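Adhesin LabA (Helicobacter pylori, PDB 6GMM) probably binds LacdiNAc-bearing glycans of the gastric mucosa, acting as a lectin-like outer-membrane adhesin through its mainly helical exodomain. Local coordinates at residues A[49-53]-A[150-156]; A[141-147]-A[345-349]; A[251-255]-A[303-307]. All coordinates share one frame. Residues are numbered along the deposited sequence.

How the contacts relate
The three contacts tie distant parts of one largely helical chain together. Contacts 1 and 2 are neighbours, with centres about 16 Å apart, and they touch because 150-156 follows closely on helix 128-145: D151 N lies 3.1 Å from F145 O, a probable hydrogen bond, and I152 CD1 packs 3.5 Å from F145 CE1. In sequence their segments alternate. Contact 3, whose centre lies about 2 Å from the centre of the chain, joins two long helices; its centre is about 15 Å from that of contact 1 and about 23 Å from that of contact 2, and it touches neither. Helix 239-264, which supplies 251-255, also receives I50 and L155 of contact 1.

Contact 1 (A[49-53]-A[150-156]); sequences LINDK and KDIPALS
In the mainly helical SabA-family adhesin domain, the end of helix 32-50 and the turn after it meet an irregular loop, extended at I152-A154 and turning at L155-S156, nearly antiparallel (171°). I50 pairs with L155 (CA-CA 4.8 Å) and N51 with A154 (5.3 Å). Helix C-terminal carbonyls lacking helical partners are met by the loop and a water. S156 N donates to I50 O at 3.1 Å (152°), and S156 OG, placed by a p rotamer, donates to I50 O at 2.9 Å. The water bridges the segments, donating to L49 O (2.8 Å) and D52 O (2.7 Å) and accepting from L155 N (3.2 Å). A154 CB points into the turn, 3.4 Å from I50 O, while I50 CG2 lies 4.4 Å from L155 CB; I50 and L155 also pack on helix 239-264. K53, chi1 m then all-trans, reaches along the loop. I152 O also accepts from Y59. K53 NZ donates to I152 O at 2.9 Å and, weakly, to K150 O at 2.9 Å.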
loop_
_atom_site.group_PDB
_atom_site.type_symbol
_atom_site.label_atom_id
_atom_site.label_comp_id
_atom_site.label_asym_id
_atom_site.label_seq_id
_atom_site.Cartn_x
_atom_site.Cartn_y
_atom_site.Cartn_z
ATOM N N LEU A 49 -0.300 10.374 -7.826
ATOM C CA LEU A 49 0.005 9.629 -6.596
ATOM C C LEU A 49 0.624 10.495 -5.490
ATOM O O LEU A 49 0.174 10.452 -4.357
ATOM C CB LEU A 49 0.894 8.408 -6.902
ATOM C CG LEU A 49 0.183 7.176 -7.466
ATOM C CD1 LEU A 49 1.170 6.259 -8.208
ATOM C CD2 LEU A 49 -0.566 6.393 -6.386
ATOM N N ILE A 50 1.627 11.301 -5.819
ATOM C CA ILE A 50 2.364 12.072 -4.827
ATOM C C ILE A 50 1.945 13.574 -4.716
ATOM O O ILE A 50 2.436 14.254 -3.825
ATOM C CB ILE A 50 3.891 11.893 -5.097
ATOM C CG1 ILE A 50 4.308 12.496 -6.460
ATOM C CG2 ILE A 50 4.297 10.407 -4.975
ATOM C CD1 ILE A 50 5.715 13.038 -6.573
ATOM N N ASN A 51 1.075 14.101 -5.586
ATOM C CA ASN A 51 0.672 15.503 -5.395
ATOM C C ASN A 51 -0.768 15.634 -4.938
ATOM O O ASN A 51 -1.134 16.674 -4.384
ATOM C CB ASN A 51 0.916 16.370 -6.631
ATOM C CG ASN A 51 2.358 16.573 -7.023
ATOM O OD1 ASN A 51 2.654 16.846 -8.177
ATOM N ND2 ASN A 51 3.281 16.519 -6.079
ATOM N N ASP A 52 -1.585 14.597 -5.182
ATOM C CA ASP A 52 -2.996 14.565 -4.801
ATOM C C ASP A 52 -3.236 13.917 -3.462
ATOM O O ASP A 52 -2.449 13.071 -3.025
ATOM C CB ASP A 52 -3.852 13.849 -5.852
ATOM C CG ASP A 52 -4.092 14.661 -7.096
ATOM O OD1 ASP A 52 -4.198 15.912 -6.983
ATOM O OD2 ASP A 52 -4.174 14.055 -8.189
ATOM N N LYS A 53 -4.358 14.291 -2.835
ATOM C CA LYS A 53 -4.767 13.761 -1.550
ATOM C C LYS A 53 -5.991 12.852 -1.731
ATOM O O LYS A 53 -5.921 11.655 -1.438
ATOM C CB LYS A 53 -5.076 14.907 -0.558
ATOM C CG LYS A 53 -3.887 15.799 -0.199
ATOM C CD LYS A 53 -4.219 16.655 1.025
ATOM C CE LYS A 53 -3.194 17.723 1.323
ATOM N NZ LYS A 53 -3.334 18.253 2.703
ATOM N N LYS A 150 -7.497 17.640 7.652
ATOM C CA LYS A 150 -6.904 17.566 6.297
ATOM C C LYS A 150 -5.476 18.162 6.187
ATOM O O LYS A 150 -4.972 18.328 5.079
ATOM C CB LYS A 150 -7.833 18.295 5.295
ATOM C CG LYS A 150 -9.145 17.582 5.008
ATOM C CD LYS A 150 -10.274 18.590 4.916
ATOM C CE LYS A 150 -11.453 18.066 4.133
ATOM N NZ LYS A 150 -12.401 19.157 3.769
ATOM N N ASP A 151 -4.826 18.458 7.315
ATOM C CA ASP A 151 -3.528 19.132 7.345
ATOM C C ASP A 151 -2.317 18.311 6.865
ATOM O O ASP A 151 -1.278 18.922 6.561
ATOM C CB ASP A 151 -3.251 19.701 8.748
ATOM C CG ASP A 151 -4.075 20.929 9.130
ATOM O OD1 ASP A 151 -4.873 21.411 8.278
ATOM O OD2 ASP A 151 -3.903 21.426 10.262
ATOM N N ILE A 152 -2.424 16.962 6.796
ATOM C CA ILE A 152 -1.274 16.148 6.364
ATOM C C ILE A 152 -0.922 16.450 4.896
ATOM O O ILE A 152 -1.761 16.241 4.018
ATOM C CB ILE A 152 -1.426 14.619 6.629
ATOM C CG1 ILE A 152 -1.811 14.331 8.098
ATOM C CG2 ILE A 152 -0.141 13.849 6.220
ATOM C CD1 ILE A 152 -2.321 12.955 8.280
ATOM N N PRO A 153 0.312 16.927 4.611
ATOM C CA PRO A 153 0.674 17.222 3.217
ATOM C C PRO A 153 0.771 15.981 2.345
ATOM O O PRO A 153 1.031 14.880 2.852
ATOM C CB PRO A 153 2.064 17.869 3.330
ATOM C CG PRO A 153 2.250 18.216 4.796
ATOM C CD PRO A 153 1.433 17.213 5.531
ATOM N N ALA A 154 0.634 16.197 1.005
ATOM C CA ALA A 154 0.788 15.207 -0.063
ATOM C C ALA A 154 2.188 14.589 0.041
ATOM O O ALA A 154 3.135 15.276 0.453
ATOM C CB ALA A 154 0.623 15.878 -1.397
ATOM N N LEU A 155 2.321 13.305 -0.338
ATOM C CA LEU A 155 3.544 12.523 -0.156
ATOM C C LEU A 155 4.831 13.165 -0.723
ATOM O O LEU A 155 5.908 12.932 -0.167
ATOM C CB LEU A 155 3.354 11.092 -0.691
ATOM C CG LEU A 155 2.214 10.264 -0.056
ATOM C CD1 LEU A 155 2.362 8.824 -0.397
ATOM C CD2 LEU A 155 2.194 10.378 1.472
ATOM N N SER A 156 4.719 14.005 -1.775
ATOM C CA SER A 156 5.868 14.704 -2.374
ATOM C C SER A 156 6.448 15.739 -1.401
ATOM O O SER A 156 7.629 16.075 -1.494
ATOM C CB SER A 156 5.455 15.406 -3.666
ATOM O OG SER A 156 4.442 16.383 -3.470
HETATM O O HOH W 1 -0.059 12.092 -2.106
#

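Contact 2 (A[141-147]-A[345-349]); sequences IQKAFGS and NTWGA
In the SabA-family adhesin domain, the C-terminus of helix 128-145 is joined to an irregular loop from much later in the chain, 345-349. The helix ends at F145; G146, the first residue to leave helical phi/psi, has phi 73°. CA pairs are Q142-A349 (5.6 Å), F145-G348 (5.6 Å) and S147-T346 (4.7 Å). Q142, chi1 and chi2 both m, folds its amide against the loop backbone: A349 N donates to Q142 OE1 at 3.0 Å (159°), and Q142 NE2 donates weakly to A349 O at 2.8 Å, so a side-chain amide pairs with the backbone N-H and C=O of one residue. A water accepts from G348 N (2.7 Å) and lies 2.8 Å from Q142 OE1 and 2.6 Å from Q142 O. K143 starts away from the loop, but its m, m, t, m chain curls back until K143 NZ donates to T346 OG1 (chi1 p) at 3.0 Å. G348 packs tightly: an ideal CB there would lie 2.6 Å from G146 O, a clash. F145, with chi1 at -91°, also rests on L66 and N67 of helix 57-76. Its ring takes a CH-pi contact over one face, with A349 CB 3.7 Å from the F145 ring centroid and 17° off the normal.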
loop_
_atom_site.group_PDB
_atom_site.type_symbol
_atom_site.label_atom_id
_atom_site.label_comp_id
_atom_site.label_asym_id
_atom_site.label_seq_id
_atom_site.Cartn_x
_atom_site.Cartn_y
_atom_site.Cartn_z
ATOM N N ILE A 141 -0.110 12.527 16.016
ATOM C CA ILE A 141 -1.066 12.152 14.979
ATOM C C ILE A 141 -2.207 13.153 14.943
ATOM O O ILE A 141 -2.506 13.685 13.879
ATOM C CB ILE A 141 -1.579 10.695 15.142
ATOM C CG1 ILE A 141 -0.412 9.692 14.951
ATOM C CG2 ILE A 141 -2.725 10.419 14.137
ATOM C CD1 ILE A 141 -0.706 8.258 15.277
ATOM N N GLN A 142 -2.823 13.432 16.107
ATOM C CA GLN A 142 -3.937 14.367 16.210
ATOM C C GLN A 142 -3.559 15.774 15.759
ATOM O O GLN A 142 -4.315 16.355 14.986
ATOM C CB GLN A 142 -4.553 14.348 17.622
ATOM C CG GLN A 142 -5.502 13.165 17.807
ATOM C CD GLN A 142 -6.822 13.264 17.052
ATOM O OE1 GLN A 142 -7.080 14.147 16.223
ATOM N NE2 GLN A 142 -7.704 12.349 17.341
ATOM N N LYS A 143 -2.369 16.308 16.177
ATOM C CA LYS A 143 -1.928 17.652 15.735
ATOM C C LYS A 143 -1.591 17.677 14.251
ATOM O O LYS A 143 -1.819 18.692 13.592
ATOM C CB LYS A 143 -0.765 18.219 16.579
ATOM C CG LYS A 143 -1.047 18.311 18.091
ATOM C CD LYS A 143 -2.011 19.432 18.502
ATOM C CE LYS A 143 -2.310 19.443 19.991
ATOM N NZ LYS A 143 -3.111 18.264 20.438
ATOM N N ALA A 144 -1.076 16.564 13.704
ATOM C CA ALA A 144 -0.747 16.526 12.274
ATOM C C ALA A 144 -1.979 16.626 11.386
ATOM O O ALA A 144 -1.891 17.194 10.287
ATOM C CB ALA A 144 0.013 15.272 11.950
ATOM N N PHE A 145 -3.117 16.064 11.834
ATOM C CA PHE A 145 -4.370 16.112 11.072
ATOM C C PHE A 145 -4.983 17.500 11.166
ATOM O O PHE A 145 -5.684 17.905 10.258
ATOM C CB PHE A 145 -5.381 15.081 11.616
ATOM C CG PHE A 145 -5.332 13.726 10.957
ATOM C CD1 PHE A 145 -4.380 12.783 11.335
ATOM C CD2 PHE A 145 -6.288 13.355 10.018
ATOM C CE1 PHE A 145 -4.379 11.503 10.775
ATOM C CE2 PHE A 145 -6.305 12.067 9.493
ATOM C CZ PHE A 145 -5.330 11.161 9.847
ATOM N N GLY A 146 -4.755 18.193 12.282
ATOM C CA GLY A 146 -5.287 19.537 12.516
ATOM C C GLY A 146 -6.780 19.575 12.791
ATOM O O GLY A 146 -7.444 18.527 12.825
ATOM N N SER A 147 -7.324 20.787 12.987
ATOM C CA SER A 147 -8.747 20.956 13.305
ATOM C C SER A 147 -9.666 20.466 12.183
ATOM O O SER A 147 -10.693 19.858 12.466
ATOM C CB SER A 147 -9.058 22.394 13.724
ATOM O OG SER A 147 -9.803 23.137 12.771
ATOM N N ASN A 345 -9.132 23.093 18.715
ATOM C CA ASN A 345 -9.054 21.723 19.231
ATOM C C ASN A 345 -8.751 20.780 18.077
ATOM O O ASN A 345 -9.244 20.982 16.962
ATOM C CB ASN A 345 -10.368 21.306 19.906
ATOM C CG ASN A 345 -10.840 22.225 21.008
ATOM O OD1 ASN A 345 -11.755 23.044 20.822
ATOM N ND2 ASN A 345 -10.238 22.095 22.185
ATOM N N THR A 346 -7.949 19.744 18.349
ATOM C CA THR A 346 -7.554 18.769 17.344
ATOM C C THR A 346 -8.276 17.433 17.563
ATOM O O THR A 346 -7.854 16.616 18.386
ATOM C CB THR A 346 -6.021 18.658 17.267
ATOM O OG1 THR A 346 -5.502 18.361 18.568
ATOM C CG2 THR A 346 -5.373 19.921 16.720
ATOM N N TRP A 347 -9.391 17.238 16.834
ATOM C CA TRP A 347 -10.207 16.018 16.884
ATOM C C TRP A 347 -10.434 15.451 15.486
ATOM O O TRP A 347 -11.430 14.767 15.243
ATOM C CB TRP A 347 -11.577 16.276 17.541
ATOM C CG TRP A 347 -11.549 16.831 18.918
ATOM C CD1 TRP A 347 -10.856 16.348 19.987
ATOM C CD2 TRP A 347 -12.354 17.903 19.408
ATOM N NE1 TRP A 347 -11.162 17.076 21.115
ATOM C CE2 TRP A 347 -12.071 18.044 20.786
ATOM C CE3 TRP A 347 -13.302 18.752 18.820
ATOM C CZ2 TRP A 347 -12.692 19.009 21.582
ATOM C CZ3 TRP A 347 -13.913 19.713 19.610
ATOM C CH2 TRP A 347 -13.603 19.837 20.972
ATOM N N GLY A 348 -9.513 15.756 14.592
ATOM C CA GLY A 348 -9.547 15.353 13.193
ATOM C C GLY A 348 -9.280 13.893 12.907
ATOM O O GLY A 348 -9.728 13.403 11.879
ATOM N N ALA A 349 -8.564 13.185 13.788
ATOM C CA ALA A 349 -8.188 11.789 13.543
ATOM C C ALA A 349 -8.902 10.749 14.386
ATOM O O ALA A 349 -9.345 11.044 15.491
ATOM C CB ALA A 349 -6.683 11.629 13.724
HETATM O O HOH W 2 -6.907 16.484 14.720
#

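Contact 3 (A[251-255]-A[303-307]); sequences NAAIA and RAQAV
Two long helices, 239-264 and 287-311, pack antiparallel near the centre of the chain, within a helical bundle. Over the short segments their axes approach to 8.4 Å at a signed crossing angle of -162°, and the closest CA pair is N251-R303 at 5.2 Å. Both backbones are regularly helical, with A255 N donating to N251 O at 3.1 Å and V307 N to R303 O at 3.0 Å.

R303 has the most surface covered. Its CA-to-CB bond points toward the other helix, with R303 CB 4.0 Å from A255 CB, and its m, m, t chain then runs alongside helix 239-264. R303 NH2 donates to N251 OD1 at 2.8 Å (156°), the acceptor lying near the guanidinium plane, while I254 CD1 sits over one face of the group, 3.4 Å from R303 NH2. E299, one turn earlier on the same helix, forms a salt bridge with R303 NE.

N251, chi1 m, is the second main contributor and is buried. Its CB lies 3.8 Å from V307 CG2, and N251 ND2 lies 3.8 Å from A306 CB and donates to D310. I254, in the m, t rotamer, comes third. Apolar residues line the rest of the seam: A252 CB is 4.2 Å from V307 CG2.

The charge of R303 is thus balanced by E299, and buried N251 has both ends of its amide hydrogen-bonded, so the polar groups sit in this helix interface with their partners supplied.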
loop_
_atom_site.group_PDB
_atom_site.type_symbol
_atom_site.label_atom_id
_atom_site.label_comp_id
_atom_site.label_asym_id
_atom_site.label_seq_id
_atom_site.Cartn_x
_atom_site.Cartn_y
_atom_site.Cartn_z
ATOM N N ASN A 251 2.608 -2.040 5.294
ATOM C CA ASN A 251 2.291 -1.856 3.878
ATOM C C ASN A 251 2.250 -0.371 3.466
ATOM O O ASN A 251 2.909 -0.009 2.504
ATOM C CB ASN A 251 1.009 -2.603 3.508
ATOM C CG ASN A 251 1.206 -4.102 3.347
ATOM O OD1 ASN A 251 2.060 -4.560 2.595
ATOM N ND2 ASN A 251 0.406 -4.911 4.028
ATOM N N ALA A 252 1.538 0.492 4.193
ATOM C CA ALA A 252 1.514 1.940 3.868
ATOM C C ALA A 252 2.944 2.574 3.955
ATOM O O ALA A 252 3.214 3.539 3.247
ATOM C CB ALA A 252 0.576 2.683 4.818
ATOM N N ALA A 253 3.823 2.053 4.850
ATOM C CA ALA A 253 5.198 2.554 5.007
ATOM C C ALA A 253 6.004 2.185 3.771
ATOM O O ALA A 253 6.790 3.003 3.288
ATOM C CB ALA A 253 5.854 1.976 6.257
ATOM N N ILE A 254 5.745 0.982 3.214
ATOM C CA ILE A 254 6.399 0.535 1.971
ATOM C C ILE A 254 5.994 1.513 0.833
ATOM O O ILE A 254 6.875 2.011 0.128
ATOM C CB ILE A 254 6.151 -0.972 1.647
ATOM C CG1 ILE A 254 6.796 -1.878 2.740
ATOM C CG2 ILE A 254 6.725 -1.340 0.245
ATOM C CD1 ILE A 254 6.627 -3.542 2.537
ATOM N N ALA A 255 4.694 1.883 0.755
ATOM C CA ALA A 255 4.190 2.821 -0.267
ATOM C C ALA A 255 4.873 4.191 -0.171
ATOM O O ALA A 255 5.070 4.841 -1.183
ATOM C CB ALA A 255 2.681 2.985 -0.129
ATOM N N ARG A 303 0.687 -2.067 -2.514
ATOM C CA ARG A 303 0.620 -1.730 -1.090
ATOM C C ARG A 303 -0.690 -1.078 -0.667
ATOM O O ARG A 303 -1.252 -1.518 0.330
ATOM C CB ARG A 303 1.835 -0.891 -0.670
ATOM C CG ARG A 303 3.159 -1.629 -0.903
ATOM C CD ARG A 303 3.209 -2.977 -0.205
ATOM N NE ARG A 303 4.337 -3.768 -0.695
ATOM C CZ ARG A 303 4.772 -4.891 -0.139
ATOM N NH1 ARG A 303 5.819 -5.528 -0.649
ATOM N NH2 ARG A 303 4.185 -5.372 0.951
ATOM N N ALA A 304 -1.205 -0.073 -1.423
ATOM C CA ALA A 304 -2.499 0.579 -1.098
ATOM C C ALA A 304 -3.611 -0.488 -1.070
ATOM O O ALA A 304 -4.391 -0.539 -0.137
ATOM C CB ALA A 304 -2.833 1.651 -2.123
ATOM N N GLN A 305 -3.669 -1.353 -2.058
ATOM C CA GLN A 305 -4.646 -2.450 -2.068
ATOM C C GLN A 305 -4.431 -3.410 -0.863
ATOM O O GLN A 305 -5.420 -3.843 -0.256
ATOM C CB GLN A 305 -4.586 -3.217 -3.423
ATOM C CG GLN A 305 -5.624 -4.349 -3.563
ATOM C CD GLN A 305 -7.079 -3.957 -3.356
ATOM O OE1 GLN A 305 -7.503 -2.815 -3.582
ATOM N NE2 GLN A 305 -7.894 -4.937 -2.993
ATOM N N ALA A 306 -3.152 -3.709 -0.489
ATOM C CA ALA A 306 -2.875 -4.625 0.632
ATOM C C ALA A 306 -3.369 -4.052 1.952
ATOM O O ALA A 306 -3.782 -4.800 2.853
ATOM C CB ALA A 306 -1.398 -4.939 0.713
ATOM N N VAL A 307 -3.334 -2.717 2.058
ATOM C CA VAL A 307 -3.827 -1.997 3.234
ATOM C C VAL A 307 -5.342 -2.274 3.336
ATOM O O VAL A 307 -5.802 -2.522 4.448
ATOM C CB VAL A 307 -3.500 -0.486 3.194
ATOM C CG1 VAL A 307 -4.289 0.285 4.277
ATOM C CG2 VAL A 307 -1.982 -0.244 3.321
#